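Local coordinates for kinesin-like protein (Caenorhabditis elegans, PDB 5X3E) that probably hydrolyses ATP to move along microtubules as a motor of the kinesin-6 family, captured here in the nucleotide-free state, at residues N227-D231 with T242-I246; L232-A236 with L276-R281; Q252-V256 with H393-N397; V298-V304 with V326-V332; L334-R339 with I356-L360. One frame throughout, in Å; residues are numbered along the deposited sequence.

In the fold
Contact 4 forms the buried core: two central strands joined by a ladder of backbone bonds and largely apolar side chains. Contact 5, also buried, begins beyond one strand and is mainly van der Waals packing of Ile-356 and Leu-360 on the loop. Contacts 1, 2 and 3 lie nearer the surface and rely on polar groups: waters and a lysine in contact 1, an arginine on backbone carbonyls in contact 2, and an asparagine amide in contact 3. Contacts 1 and 2 meet where Glu-234 is probably hydrogen-bonded to Thr-242. Contacts 1 and 3 use neighbouring strands 243-248 and 254-256, with Cys-229 and Arg-244 against Val-256. Phe-395 carries contact 3 onto Val-298, Cys-330 and Val-332 of contact 4.

Contact 1 of 5, residues N227-D231 with T242-I246; sequences NYCYD and TKREI. With SO4 (sulfate ion), chain L.
Two direct hydrogen bonds lead: Lys-243 NZ to Tyr-230 OH (2.7 Å) and Arg-244 N to Cys-229 O (2.6 Å). Two waters bridge the wider gaps: one links Cys-229 N (2.7 Å) to Arg-244 O (2.6 Å), the other accepts from Asp-231 N (2.8 Å) and Arg-244 NE (2.9 Å) and lies 2.8 Å from Thr-242 O, to which it can donate. The CA atoms of Cys-229 and Arg-244 are 5.1 Å apart and those of Tyr-230 and Lys-243 5.3 Å, but the segments run at 106°, so this is a splayed beta hairpin. Lys-243 (m, t, t, m) reaches between two m-rotamer tyrosines. Its CE lies 3.8 Å from the Tyr-228 ring centroid, a CH-pi contact over the face, and its NZ makes an off-centre cation-pi contact at 4.1 Å; its aliphatic part suits the face of Tyr-228 and its charged end the hydroxyl of Tyr-230. Lys-243 N also binds a sulfate O1 at 3.1 Å. Small Cys-229 brings CB to 4.1 Å from Ile-246 CD1. Strand 228-231 pairs with strand 213-225 through Tyr-230, strand 254-256 lies against Cys-229 and Arg-244, and Ile-246 packs on helix 390-394.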
# COMPACT_ATOMS: atom_id res chain seq x y z
N ASN A 227 12.06 9.58 9.74
CA ASN A 227 11.30 9.30 10.96
C ASN A 227 10.21 10.34 11.23
O ASN A 227 9.68 10.42 12.34
CB ASN A 227 12.21 9.16 12.18
CG ASN A 227 11.71 8.12 13.17
OD1 ASN A 227 11.24 7.05 12.77
ND2 ASN A 227 11.78 8.44 14.46
N TYR A 228 9.86 11.14 10.23
CA TYR A 228 8.76 12.09 10.31
C TYR A 228 7.71 11.70 9.28
O TYR A 228 8.02 11.15 8.22
CB TYR A 228 9.22 13.52 10.07
CG TYR A 228 10.03 14.10 11.21
CD1 TYR A 228 9.60 13.97 12.53
CD2 TYR A 228 11.22 14.78 10.98
CE1 TYR A 228 10.34 14.50 13.58
CE2 TYR A 228 11.96 15.31 12.02
CZ TYR A 228 11.51 15.17 13.32
OH TYR A 228 12.25 15.70 14.36
N CYS A 229 6.45 11.98 9.61
CA CYS A 229 5.33 11.57 8.78
C CYS A 229 4.65 12.79 8.17
O CYS A 229 4.30 13.73 8.89
CB CYS A 229 4.34 10.76 9.62
SG CYS A 229 3.01 10.09 8.63
N TYR A 230 4.43 12.75 6.86
CA TYR A 230 3.85 13.87 6.12
C TYR A 230 2.66 13.41 5.28
O TYR A 230 2.69 12.33 4.69
CB TYR A 230 4.88 14.53 5.19
CG TYR A 230 6.11 15.04 5.90
CD1 TYR A 230 6.14 16.32 6.43
CD2 TYR A 230 7.24 14.24 6.04
CE1 TYR A 230 7.26 16.80 7.08
CE2 TYR A 230 8.37 14.71 6.69
CZ TYR A 230 8.37 15.99 7.20
OH TYR A 230 9.48 16.47 7.86
N ASP A 231 1.63 14.25 5.23
CA ASP A 231 0.47 14.02 4.39
C ASP A 231 0.69 14.71 3.05
O ASP A 231 0.63 15.94 2.95
CB ASP A 231 -0.80 14.53 5.08
CG ASP A 231 -2.02 14.46 4.19
OD1 ASP A 231 -3.03 15.15 4.50
OD2 ASP A 231 -2.00 13.70 3.19
N THR A 242 3.27 19.84 6.88
CA THR A 242 3.23 19.74 8.33
C THR A 242 3.59 18.33 8.77
O THR A 242 3.10 17.34 8.20
CB THR A 242 1.83 20.10 8.83
OG1 THR A 242 1.40 21.32 8.21
CG2 THR A 242 1.82 20.26 10.35
N LYS A 243 4.42 18.23 9.80
CA LYS A 243 4.69 16.92 10.39
C LYS A 243 3.40 16.38 11.00
O LYS A 243 2.59 17.12 11.56
CB LYS A 243 5.78 17.02 11.45
CG LYS A 243 7.11 17.55 10.93
CD LYS A 243 8.19 17.42 12.00
CE LYS A 243 9.49 18.11 11.55
NZ LYS A 243 9.77 17.92 10.10
N ARG A 244 3.21 15.07 10.89
CA ARG A 244 1.97 14.45 11.33
C ARG A 244 2.27 13.34 12.32
O ARG A 244 3.31 12.68 12.25
CB ARG A 244 1.19 13.91 10.14
CG ARG A 244 0.83 14.94 9.09
CD ARG A 244 -0.15 15.97 9.62
NE ARG A 244 -0.47 16.98 8.61
CZ ARG A 244 -1.25 18.04 8.82
NH1 ARG A 244 -1.79 18.24 10.02
NH2 ARG A 244 -1.48 18.90 7.84
N GLU A 245 1.34 13.13 13.24
CA GLU A 245 1.51 12.20 14.33
C GLU A 245 0.83 10.88 13.99
O GLU A 245 -0.32 10.87 13.53
CB GLU A 245 0.96 12.78 15.63
CG GLU A 245 1.19 11.91 16.87
CD GLU A 245 2.36 12.39 17.70
OE1 GLU A 245 3.04 13.34 17.27
OE2 GLU A 245 2.59 11.81 18.78
N ILE A 246 1.53 9.77 14.21
CA ILE A 246 0.97 8.44 14.02
C ILE A 246 0.39 7.97 15.35
O ILE A 246 1.12 7.85 16.34
CB ILE A 246 2.05 7.47 13.50
CG1 ILE A 246 2.38 7.81 12.04
CG2 ILE A 246 1.59 6.03 13.64
CD1 ILE A 246 3.67 7.18 11.53
S SO4 L . 5.43 21.46 11.95
O1 SO4 L . 5.50 21.02 10.56
O2 SO4 L . 6.04 20.45 12.81
O3 SO4 L . 6.17 22.71 12.09
O4 SO4 L . 4.04 21.69 12.33
O HOH W 1 5.80 13.37 11.89
O HOH W 2 1.18 16.86 6.24

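Contact 2 of 5, residues L232-A236 with L276-R281; sequences LLEDA and LGEERR
An arginine bonded to backbone carbonyls rather than to a carboxylate marks this contact. Arg-280, on the last turn of a helix, points toward the loop (chi1 m, chi2 p, chi3 t, chi4 -92°) and gives a hydrogen bond from NH1 to Leu-232 O at 3.0 Å. Weak bonds join NH1 (2.9 Å) and NH2 (3.0 Å) to Glu-234 O. Several donors on one planar group suit a loop whose carbonyls converge. That convergence follows from the backbone: Leu-232 and Leu-233 are near-helical (phi/psi -65/-14 and -102/8), Glu-234 is extended, and Asp-235 centres an inverse gamma turn. The nearest CA pair is Leu-232 with Gly-277, 4.7 Å. Glycine fits there because a CB would come tightly against Leu-232 CB, and Leu-233 CD2 rests 4.0 Å from Gly-277 N. Leu-232 (m, t) lies along the helix, its CD2 4.1 Å from Arg-280 CB and 4.0 Å from Arg-281 CB. Arg-281 turns away to a salt bridge, NH1 to Glu-278 OE2 at 2.8 Å. The contact ties the loop between strands 228-231 and 243-248 to the end of helix 267-281, while strand 213-225 touches Leu-232 and Leu-233 through Tyr-221.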
# COMPACT_ATOMS: atom_id res chain seq x y z
N LEU A 232 0.96 13.90 2.02
CA LEU A 232 1.18 14.42 0.67
C LEU A 232 -0.06 15.07 0.06
O LEU A 232 0.07 15.76 -0.95
CB LEU A 232 1.65 13.28 -0.25
CG LEU A 232 2.89 12.51 0.21
CD1 LEU A 232 3.09 11.30 -0.69
CD2 LEU A 232 4.10 13.41 0.16
N LEU A 233 -1.23 14.86 0.66
CA LEU A 233 -2.49 15.43 0.19
C LEU A 233 -2.93 16.64 1.01
O LEU A 233 -4.06 17.11 0.84
CB LEU A 233 -3.58 14.37 0.20
CG LEU A 233 -3.24 13.14 -0.64
CD1 LEU A 233 -4.40 12.17 -0.60
CD2 LEU A 233 -2.92 13.56 -2.06
N GLU A 234 -2.08 17.13 1.91
CA GLU A 234 -2.43 18.27 2.74
C GLU A 234 -2.71 19.51 1.89
O GLU A 234 -2.09 19.73 0.85
CB GLU A 234 -1.29 18.55 3.72
CG GLU A 234 -1.34 19.91 4.42
CD GLU A 234 -0.07 20.19 5.21
OE1 GLU A 234 -0.04 21.19 5.95
OE2 GLU A 234 0.89 19.39 5.08
N ASP A 235 -3.68 20.31 2.34
CA ASP A 235 -3.92 21.64 1.77
C ASP A 235 -2.83 22.57 2.29
O ASP A 235 -3.05 23.40 3.18
CB ASP A 235 -5.31 22.15 2.12
CG ASP A 235 -6.41 21.38 1.43
OD1 ASP A 235 -6.18 20.90 0.30
OD2 ASP A 235 -7.50 21.24 2.03
N ALA A 236 -1.63 22.43 1.74
CA ALA A 236 -0.48 23.18 2.24
C ALA A 236 -0.66 24.66 1.95
O ALA A 236 -0.78 25.06 0.79
CB ALA A 236 0.80 22.66 1.61
N LEU A 276 -1.15 14.12 -7.57
CA LEU A 276 -0.97 15.31 -6.74
C LEU A 276 -0.04 15.02 -5.57
O LEU A 276 0.83 15.84 -5.24
CB LEU A 276 -2.32 15.81 -6.23
CG LEU A 276 -2.21 17.00 -5.27
CD1 LEU A 276 -1.60 18.20 -5.98
CD2 LEU A 276 -3.56 17.35 -4.69
N GLY A 277 -0.20 13.86 -4.93
CA GLY A 277 0.70 13.48 -3.86
C GLY A 277 2.13 13.32 -4.34
O GLY A 277 3.08 13.68 -3.65
N GLU A 278 2.30 12.76 -5.54
CA GLU A 278 3.63 12.60 -6.12
C GLU A 278 4.30 13.95 -6.31
O GLU A 278 5.51 14.08 -6.11
CB GLU A 278 3.54 11.85 -7.44
CG GLU A 278 3.20 10.37 -7.31
CD GLU A 278 4.37 9.55 -6.79
OE1 GLU A 278 5.13 9.01 -7.61
OE2 GLU A 278 4.54 9.47 -5.55
N GLU A 279 3.53 14.98 -6.70
CA GLU A 279 4.09 16.33 -6.79
C GLU A 279 4.63 16.79 -5.44
O GLU A 279 5.72 17.38 -5.37
CB GLU A 279 3.04 17.31 -7.30
CG GLU A 279 2.57 17.09 -8.73
CD GLU A 279 1.69 18.23 -9.24
OE1 GLU A 279 2.04 19.41 -9.00
OE2 GLU A 279 0.65 17.95 -9.86
N ARG A 280 3.89 16.54 -4.35
CA ARG A 280 4.42 16.88 -3.03
C ARG A 280 5.58 15.97 -2.64
O ARG A 280 6.54 16.42 -2.01
CB ARG A 280 3.34 16.80 -1.95
CG ARG A 280 2.47 18.03 -1.77
CD ARG A 280 1.51 18.32 -2.88
NE ARG A 280 0.78 19.55 -2.58
CZ ARG A 280 -0.38 19.59 -1.93
NH1 ARG A 280 -0.96 18.47 -1.54
NH2 ARG A 280 -0.96 20.76 -1.69
N ARG A 281 5.51 14.69 -3.01
CA ARG A 281 6.56 13.77 -2.62
C ARG A 281 7.92 14.17 -3.18
O ARG A 281 8.95 13.78 -2.62
CB ARG A 281 6.22 12.35 -3.06
CG ARG A 281 7.06 11.29 -2.39
CD ARG A 281 6.92 9.95 -3.07
NE ARG A 281 8.09 9.73 -3.89
CZ ARG A 281 8.17 10.06 -5.18
NH1 ARG A 281 7.13 10.62 -5.80
NH2 ARG A 281 9.29 9.85 -5.83

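Contact 3 of 5, residues Q252-V256 with H393-N397; sequences QQMYV and HLFKN. With SO4 (sulfate ion), chain C; SO4 (sulfate ion), chain M.
This is a partly buried strand-to-helix contact in the kinesin motor domain, between the start of strand 254-256 and the break between helices 390-394 and 396-399; related kinesins use these regions to meet the microtubule. The nearest CA pairs are Met-254 with Leu-394 (5.7 Å) and Gln-253 with Asn-397 (6.6 Å). Gln-252 takes a left-handed conformation (66/16), after which the chain extends. Asn-397 (chi1 m) clamps this bend: ND2 bonds Gln-252 O at 3.1 Å and OD1 accepts from Met-254 N at 3.0 Å. Flexible Met-254 (m, m) fills the gap, with CB 3.2 Å from Leu-394 O, CE 3.3 Å from Lys-396 NZ, and SD 4.6 Å from the His-393 ring centroid. Val-256 CG2 meets Leu-394 CD1 at 4.1 Å. His-393 NE2 and Lys-396 NZ bind one sulfate weakly. An amide, donor and acceptor at once, satisfies the carbonyl of the turn and the first amide of the strand, while the anion, probably from the crystallisation liquor, is consistent with a locally positive surface.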
# COMPACT_ATOMS: atom_id res chain seq x y z
N GLN A 252 -8.49 1.01 18.35
CA GLN A 252 -7.07 0.66 18.42
C GLN A 252 -6.42 0.58 17.04
O GLN A 252 -5.32 0.03 16.90
CB GLN A 252 -6.85 -0.66 19.18
CG GLN A 252 -7.25 -0.55 20.64
CD GLN A 252 -6.48 0.53 21.38
OE1 GLN A 252 -5.29 0.73 21.15
NE2 GLN A 252 -7.17 1.25 22.26
N GLN A 253 -7.06 1.15 16.02
CA GLN A 253 -6.52 1.15 14.66
C GLN A 253 -5.58 2.33 14.45
O GLN A 253 -5.88 3.46 14.86
CB GLN A 253 -7.65 1.21 13.64
CG GLN A 253 -8.53 -0.02 13.61
CD GLN A 253 -7.82 -1.22 13.02
OE1 GLN A 253 -7.22 -1.13 11.94
NE2 GLN A 253 -7.89 -2.35 13.70
N MET A 254 -4.45 2.07 13.80
CA MET A 254 -3.48 3.12 13.54
C MET A 254 -3.99 4.06 12.44
O MET A 254 -4.70 3.66 11.53
CB MET A 254 -2.15 2.51 13.12
CG MET A 254 -1.49 1.69 14.22
SD MET A 254 -1.19 2.66 15.71
CE MET A 254 -2.02 1.61 16.89
N TYR A 255 -3.61 5.34 12.56
CA TYR A 255 -3.92 6.32 11.53
C TYR A 255 -3.00 7.52 11.70
O TYR A 255 -2.30 7.67 12.71
CB TYR A 255 -5.39 6.75 11.56
CG TYR A 255 -5.79 7.68 12.70
CD1 TYR A 255 -6.01 9.03 12.47
CD2 TYR A 255 -5.94 7.20 14.00
CE1 TYR A 255 -6.38 9.89 13.51
CE2 TYR A 255 -6.31 8.05 15.04
CZ TYR A 255 -6.52 9.39 14.79
OH TYR A 255 -6.89 10.23 15.81
N VAL A 256 -3.01 8.39 10.69
CA VAL A 256 -2.24 9.62 10.69
C VAL A 256 -3.19 10.75 11.09
O VAL A 256 -4.16 11.01 10.37
CB VAL A 256 -1.57 9.87 9.33
CG1 VAL A 256 -0.82 11.18 9.33
CG2 VAL A 256 -0.64 8.72 8.95
N HIS A 393 5.36 1.36 13.37
CA HIS A 393 4.27 1.73 14.27
C HIS A 393 2.97 1.91 13.50
O HIS A 393 1.90 1.50 13.96
CB HIS A 393 4.66 3.00 15.02
CG HIS A 393 3.73 3.36 16.14
ND1 HIS A 393 3.60 4.66 16.60
CD2 HIS A 393 2.91 2.61 16.91
CE1 HIS A 393 2.73 4.68 17.59
NE2 HIS A 393 2.29 3.46 17.79
N LEU A 394 3.05 2.53 12.31
CA LEU A 394 1.86 2.78 11.51
C LEU A 394 1.16 1.49 11.08
O LEU A 394 -0.06 1.49 10.87
CB LEU A 394 2.24 3.61 10.29
CG LEU A 394 1.15 4.00 9.30
CD1 LEU A 394 0.06 4.80 10.00
CD2 LEU A 394 1.75 4.79 8.16
N PHE A 395 1.89 0.38 10.98
CA PHE A 395 1.31 -0.90 10.59
C PHE A 395 1.29 -1.89 11.75
O PHE A 395 1.42 -3.10 11.56
CB PHE A 395 2.05 -1.47 9.38
CG PHE A 395 2.10 -0.53 8.22
CD1 PHE A 395 0.92 -0.11 7.60
CD2 PHE A 395 3.31 -0.03 7.76
CE1 PHE A 395 0.96 0.78 6.54
CE2 PHE A 395 3.35 0.85 6.70
CZ PHE A 395 2.17 1.27 6.09
N LYS A 396 1.11 -1.37 12.97
CA LYS A 396 1.05 -2.22 14.16
C LYS A 396 -0.03 -3.29 14.02
O LYS A 396 0.22 -4.46 14.32
CB LYS A 396 0.81 -1.35 15.40
CG LYS A 396 0.28 -2.12 16.60
CD LYS A 396 -0.17 -1.17 17.70
CE LYS A 396 -1.43 -1.67 18.39
NZ LYS A 396 -2.03 -0.64 19.28
N ASN A 397 -1.22 -2.91 13.58
CA ASN A 397 -2.33 -3.86 13.48
C ASN A 397 -1.97 -5.04 12.59
O ASN A 397 -2.17 -6.20 12.97
CB ASN A 397 -3.58 -3.15 12.97
CG ASN A 397 -3.98 -1.97 13.84
OD1 ASN A 397 -4.06 -0.84 13.37
ND2 ASN A 397 -4.21 -2.23 15.12
S SO4 C . -4.61 7.49 7.51
O1 SO4 C . -5.88 6.89 7.93
O2 SO4 C . -3.98 6.66 6.48
O3 SO4 C . -3.71 7.59 8.65
O4 SO4 C . -4.85 8.83 6.98
S SO4 M . 0.01 3.52 20.38
O1 SO4 M . -0.55 4.60 19.58
O2 SO4 M . -0.10 2.24 19.68
O3 SO4 M . 1.41 3.81 20.67
O4 SO4 M . -0.73 3.42 21.64

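Contact 4 of 5, residues V298-V304 with V326-V332; sequences VFTIKLV and VSQLCLV. With SO4 (sulfate ion), chain C.
Ile-301 and Leu-329 stand at the apolar centre of an antiparallel strand pair in the core sheet of the kinesin motor, a P-loop NTPase fold. Their CB atoms are 4.5 Å apart, and Ile-301 CD1 (m, t) reaches Leu-331 CD1 (m, t) at 4.4 Å; helix 141-152 packs on this face, which also carries Phe-299 and Leu-303. The opposite face holds Val-298, whose CG1 meets Cys-330 SG (3.6 Å) and Val-332 CG2 (4.2 Å) under Phe-395. Beta-branched Val and Ile suit the beta backbone, and the apolar residues suit its burial. The strands run 161° apart, 4.6 Å between axes, registered from Val-298/Val-332 to Val-304/Val-326. Hydrogen-bonded pairs are Phe-299/Leu-331 (both N-O 2.9 Å), Ile-301/Leu-329 (both 2.8 Å) and Leu-303/Ser-327 (Leu-303 N to Ser-327 O 2.9 Å, Ser-327 N to Leu-303 O 3.2 Å). Toward the polar edge Thr-300 CG2 lies 3.8 Å from Gln-328 CD. Last, Lys-302, all-t beyond chi1, forms a salt bridge with Asp-261, and its NZ binds sulfate O1 at 2.7 Å.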
# COMPACT_ATOMS: atom_id res chain seq x y z
N VAL A 298 3.03 5.81 1.40
CA VAL A 298 1.93 4.99 1.89
C VAL A 298 0.65 5.49 1.24
O VAL A 298 0.16 6.58 1.56
CB VAL A 298 1.83 5.03 3.42
CG1 VAL A 298 0.70 4.13 3.91
CG2 VAL A 298 3.16 4.64 4.05
N PHE A 299 0.10 4.69 0.33
CA PHE A 299 -1.15 5.02 -0.35
C PHE A 299 -2.21 4.04 0.15
O PHE A 299 -2.10 2.83 -0.07
CB PHE A 299 -0.98 4.96 -1.86
CG PHE A 299 -2.16 5.48 -2.62
CD1 PHE A 299 -2.30 6.83 -2.88
CD2 PHE A 299 -3.14 4.61 -3.08
CE1 PHE A 299 -3.39 7.31 -3.58
CE2 PHE A 299 -4.23 5.08 -3.78
CZ PHE A 299 -4.36 6.43 -4.04
N THR A 300 -3.21 4.56 0.86
CA THR A 300 -4.23 3.72 1.48
C THR A 300 -5.56 3.93 0.79
O THR A 300 -6.07 5.06 0.74
CB THR A 300 -4.35 4.04 2.97
OG1 THR A 300 -3.09 3.82 3.61
CG2 THR A 300 -5.40 3.14 3.61
N ILE A 301 -6.13 2.85 0.26
CA ILE A 301 -7.45 2.85 -0.35
C ILE A 301 -8.44 2.37 0.69
O ILE A 301 -8.34 1.24 1.19
CB ILE A 301 -7.49 1.96 -1.60
CG1 ILE A 301 -6.35 2.34 -2.55
CG2 ILE A 301 -8.84 2.08 -2.29
CD1 ILE A 301 -6.05 1.30 -3.59
N LYS A 302 -9.40 3.23 1.04
CA LYS A 302 -10.40 2.92 2.05
C LYS A 302 -11.76 2.72 1.39
O LYS A 302 -12.23 3.59 0.65
CB LYS A 302 -10.49 4.02 3.10
CG LYS A 302 -9.20 4.27 3.83
CD LYS A 302 -9.37 5.39 4.84
CE LYS A 302 -8.08 5.63 5.60
NZ LYS A 302 -8.23 6.68 6.64
N LEU A 303 -12.39 1.60 1.68
CA LEU A 303 -13.75 1.31 1.23
C LEU A 303 -14.68 1.57 2.41
O LEU A 303 -14.80 0.74 3.31
CB LEU A 303 -13.86 -0.12 0.71
CG LEU A 303 -15.22 -0.52 0.16
CD1 LEU A 303 -15.58 0.37 -1.01
CD2 LEU A 303 -15.23 -1.98 -0.25
N VAL A 304 -15.31 2.73 2.41
CA VAL A 304 -16.23 3.13 3.48
C VAL A 304 -17.62 2.61 3.13
O VAL A 304 -18.23 3.06 2.15
CB VAL A 304 -16.24 4.65 3.66
CG1 VAL A 304 -17.27 5.06 4.72
CG2 VAL A 304 -14.83 5.15 3.99
N VAL A 326 -15.42 0.12 7.61
CA VAL A 326 -14.33 0.62 6.76
C VAL A 326 -13.28 -0.47 6.63
O VAL A 326 -12.81 -1.00 7.64
CB VAL A 326 -13.71 1.91 7.34
CG1 VAL A 326 -12.53 2.36 6.49
CG2 VAL A 326 -14.75 3.02 7.45
N SER A 327 -12.92 -0.81 5.40
CA SER A 327 -11.82 -1.72 5.13
C SER A 327 -10.75 -1.00 4.33
O SER A 327 -11.03 -0.03 3.63
CB SER A 327 -12.30 -2.99 4.39
OG SER A 327 -12.90 -2.66 3.16
N GLN A 328 -9.51 -1.49 4.44
CA GLN A 328 -8.35 -0.82 3.87
C GLN A 328 -7.54 -1.75 2.98
O GLN A 328 -7.31 -2.91 3.32
CB GLN A 328 -7.40 -0.32 4.94
CG GLN A 328 -7.89 0.82 5.77
CD GLN A 328 -6.78 1.38 6.63
OE1 GLN A 328 -5.70 0.80 6.71
NE2 GLN A 328 -7.05 2.51 7.27
N LEU A 329 -7.08 -1.21 1.86
CA LEU A 329 -6.00 -1.81 1.09
C LEU A 329 -4.87 -0.78 1.05
O LEU A 329 -5.05 0.32 0.51
CB LEU A 329 -6.45 -2.20 -0.32
CG LEU A 329 -5.64 -3.29 -1.03
CD1 LEU A 329 -6.38 -3.82 -2.24
CD2 LEU A 329 -4.28 -2.79 -1.45
N CYS A 330 -3.74 -1.14 1.63
CA CYS A 330 -2.64 -0.21 1.84
C CYS A 330 -1.43 -0.67 1.02
O CYS A 330 -0.94 -1.79 1.19
CB CYS A 330 -2.29 -0.13 3.33
SG CYS A 330 -0.90 0.94 3.65
N LEU A 331 -0.96 0.21 0.14
CA LEU A 331 0.15 -0.07 -0.77
C LEU A 331 1.32 0.83 -0.38
O LEU A 331 1.19 2.06 -0.41
CB LEU A 331 -0.27 0.19 -2.22
CG LEU A 331 -1.45 -0.65 -2.73
CD1 LEU A 331 -1.95 -0.09 -4.04
CD2 LEU A 331 -1.04 -2.11 -2.89
N VAL A 332 2.45 0.22 -0.04
CA VAL A 332 3.59 0.93 0.53
C VAL A 332 4.79 0.72 -0.38
O VAL A 332 5.18 -0.42 -0.65
CB VAL A 332 3.91 0.46 1.95
CG1 VAL A 332 5.10 1.22 2.52
CG2 VAL A 332 2.68 0.61 2.83
S SO4 C . -4.61 7.49 7.51
O1 SO4 C . -5.88 6.89 7.93
O2 SO4 C . -3.98 6.66 6.48
O3 SO4 C . -3.71 7.59 8.65
O4 SO4 C . -4.85 8.83 6.98

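Contact 5 of 5, residues L334-R339 with I356-L360; sequences LAGSER and INQSL
Ile-356 opens the helical segment and points toward the loop. With chi1 m and chi2 t, its branches spread over three loop residues: CG2 lies 3.8 Å from Ala-335 CB and 3.5 Å from Gly-336 O, and CD1 lies 3.7 Å from Arg-339 CB. An isoleucine, with two branches, can touch Ala-335, Gly-336 and Arg-339 at once, and the small alanine allows close approach. Asn-357, one position on, sits beside the main chain of Ser-337 and Arg-339, a place for a polar residue at the margin. Leu-360 follows one turn after Ile-356, its N bonded to Ile-356 O at 2.9 Å, and points the same way. Its CD1 (chi1 m, chi2 t) comes 3.6 Å from Ser-337 CA and 3.9 Å from Ala-335 O, while CD2 meets Leu-334 CD1 at 4.2 Å. The loop runs extended from Leu-334 to Gly-336, then closes a type I turn from Gly-336 to Arg-339, with Arg-339 N bonded to Gly-336 O at 3.2 Å. Glycine is apt because a CB would clash with Glu-338 OE1. The sequence LAGSER fits the switch II motif of kinesins, and the helix the one that follows it. Strand 114-119 meets Leu-334, Ser-337 and Leu-360 through Tyr-119, His-296 of strand 296-307 touches Ala-335, and helix 418-424 reaches Ser-337, placing helix 350-375 beside the end of the central sheet.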
# COMPACT_ATOMS: atom_id res chain seq x y z
N LEU A 334 8.44 1.20 -0.27
CA LEU A 334 9.47 1.42 0.73
C LEU A 334 10.65 2.20 0.15
O LEU A 334 10.86 2.25 -1.06
CB LEU A 334 9.97 0.09 1.29
CG LEU A 334 8.94 -0.71 2.08
CD1 LEU A 334 9.50 -2.07 2.46
CD2 LEU A 334 8.50 0.05 3.33
N ALA A 335 11.40 2.83 1.05
CA ALA A 335 12.65 3.46 0.66
C ALA A 335 13.64 2.40 0.22
O ALA A 335 13.57 1.23 0.62
CB ALA A 335 13.21 4.27 1.83
N GLY A 336 14.58 2.81 -0.63
CA GLY A 336 15.61 1.92 -1.11
C GLY A 336 16.44 1.35 0.03
O GLY A 336 16.88 2.09 0.92
N SER A 337 16.66 0.03 0.00
CA SER A 337 17.41 -0.64 1.06
C SER A 337 18.88 -0.22 1.10
O SER A 337 19.52 -0.39 2.14
CB SER A 337 17.30 -2.15 0.90
OG SER A 337 17.66 -2.57 -0.40
N GLU A 338 19.42 0.32 0.01
CA GLU A 338 20.83 0.74 -0.00
C GLU A 338 21.06 2.04 0.75
O GLU A 338 22.20 2.33 1.12
CB GLU A 338 21.34 0.87 -1.44
CG GLU A 338 20.94 2.17 -2.15
CD GLU A 338 19.46 2.23 -2.49
OE1 GLU A 338 18.76 1.20 -2.36
OE2 GLU A 338 18.99 3.31 -2.91
N ARG A 339 20.01 2.83 0.97
CA ARG A 339 20.13 4.11 1.66
C ARG A 339 19.99 3.94 3.17
O ARG A 339 20.82 3.29 3.81
CB ARG A 339 19.07 5.10 1.15
CG ARG A 339 19.19 5.44 -0.33
CD ARG A 339 18.20 6.51 -0.74
NE ARG A 339 18.32 6.86 -2.16
CZ ARG A 339 19.10 7.83 -2.63
NH1 ARG A 339 19.83 8.56 -1.80
NH2 ARG A 339 19.15 8.07 -3.93
N ILE A 356 16.35 5.24 7.42
CA ILE A 356 15.88 4.24 6.46
C ILE A 356 16.34 2.85 6.88
O ILE A 356 15.54 1.90 6.90
CB ILE A 356 16.37 4.59 5.04
CG1 ILE A 356 15.72 5.88 4.55
CG2 ILE A 356 16.08 3.44 4.10
CD1 ILE A 356 16.19 6.29 3.17
N ASN A 357 17.62 2.69 7.24
CA ASN A 357 18.08 1.37 7.65
C ASN A 357 17.53 0.96 9.01
O ASN A 357 17.32 -0.23 9.24
CB ASN A 357 19.60 1.27 7.69
CG ASN A 357 20.20 0.91 6.35
OD1 ASN A 357 19.63 1.17 5.30
ND2 ASN A 357 21.36 0.25 6.39
N GLN A 358 17.30 1.91 9.91
CA GLN A 358 16.67 1.56 11.17
C GLN A 358 15.25 1.05 10.93
O GLN A 358 14.84 0.04 11.52
CB GLN A 358 16.65 2.75 12.12
CG GLN A 358 16.01 2.46 13.46
CD GLN A 358 16.90 1.59 14.34
OE1 GLN A 358 18.13 1.69 14.29
NE2 GLN A 358 16.28 0.72 15.13
N SER A 359 14.51 1.73 10.07
CA SER A 359 13.11 1.37 9.83
C SER A 359 13.01 0.03 9.11
O SER A 359 12.18 -0.82 9.48
CB SER A 359 12.41 2.48 9.05
OG SER A 359 13.00 2.65 7.77
N LEU A 360 13.83 -0.19 8.08
CA LEU A 360 13.80 -1.46 7.36
C LEU A 360 14.27 -2.62 8.23
O LEU A 360 13.77 -3.74 8.09
CB LEU A 360 14.64 -1.38 6.09
CG LEU A 360 14.20 -0.34 5.06
CD1 LEU A 360 15.15 -0.34 3.88
CD2 LEU A 360 12.78 -0.61 4.60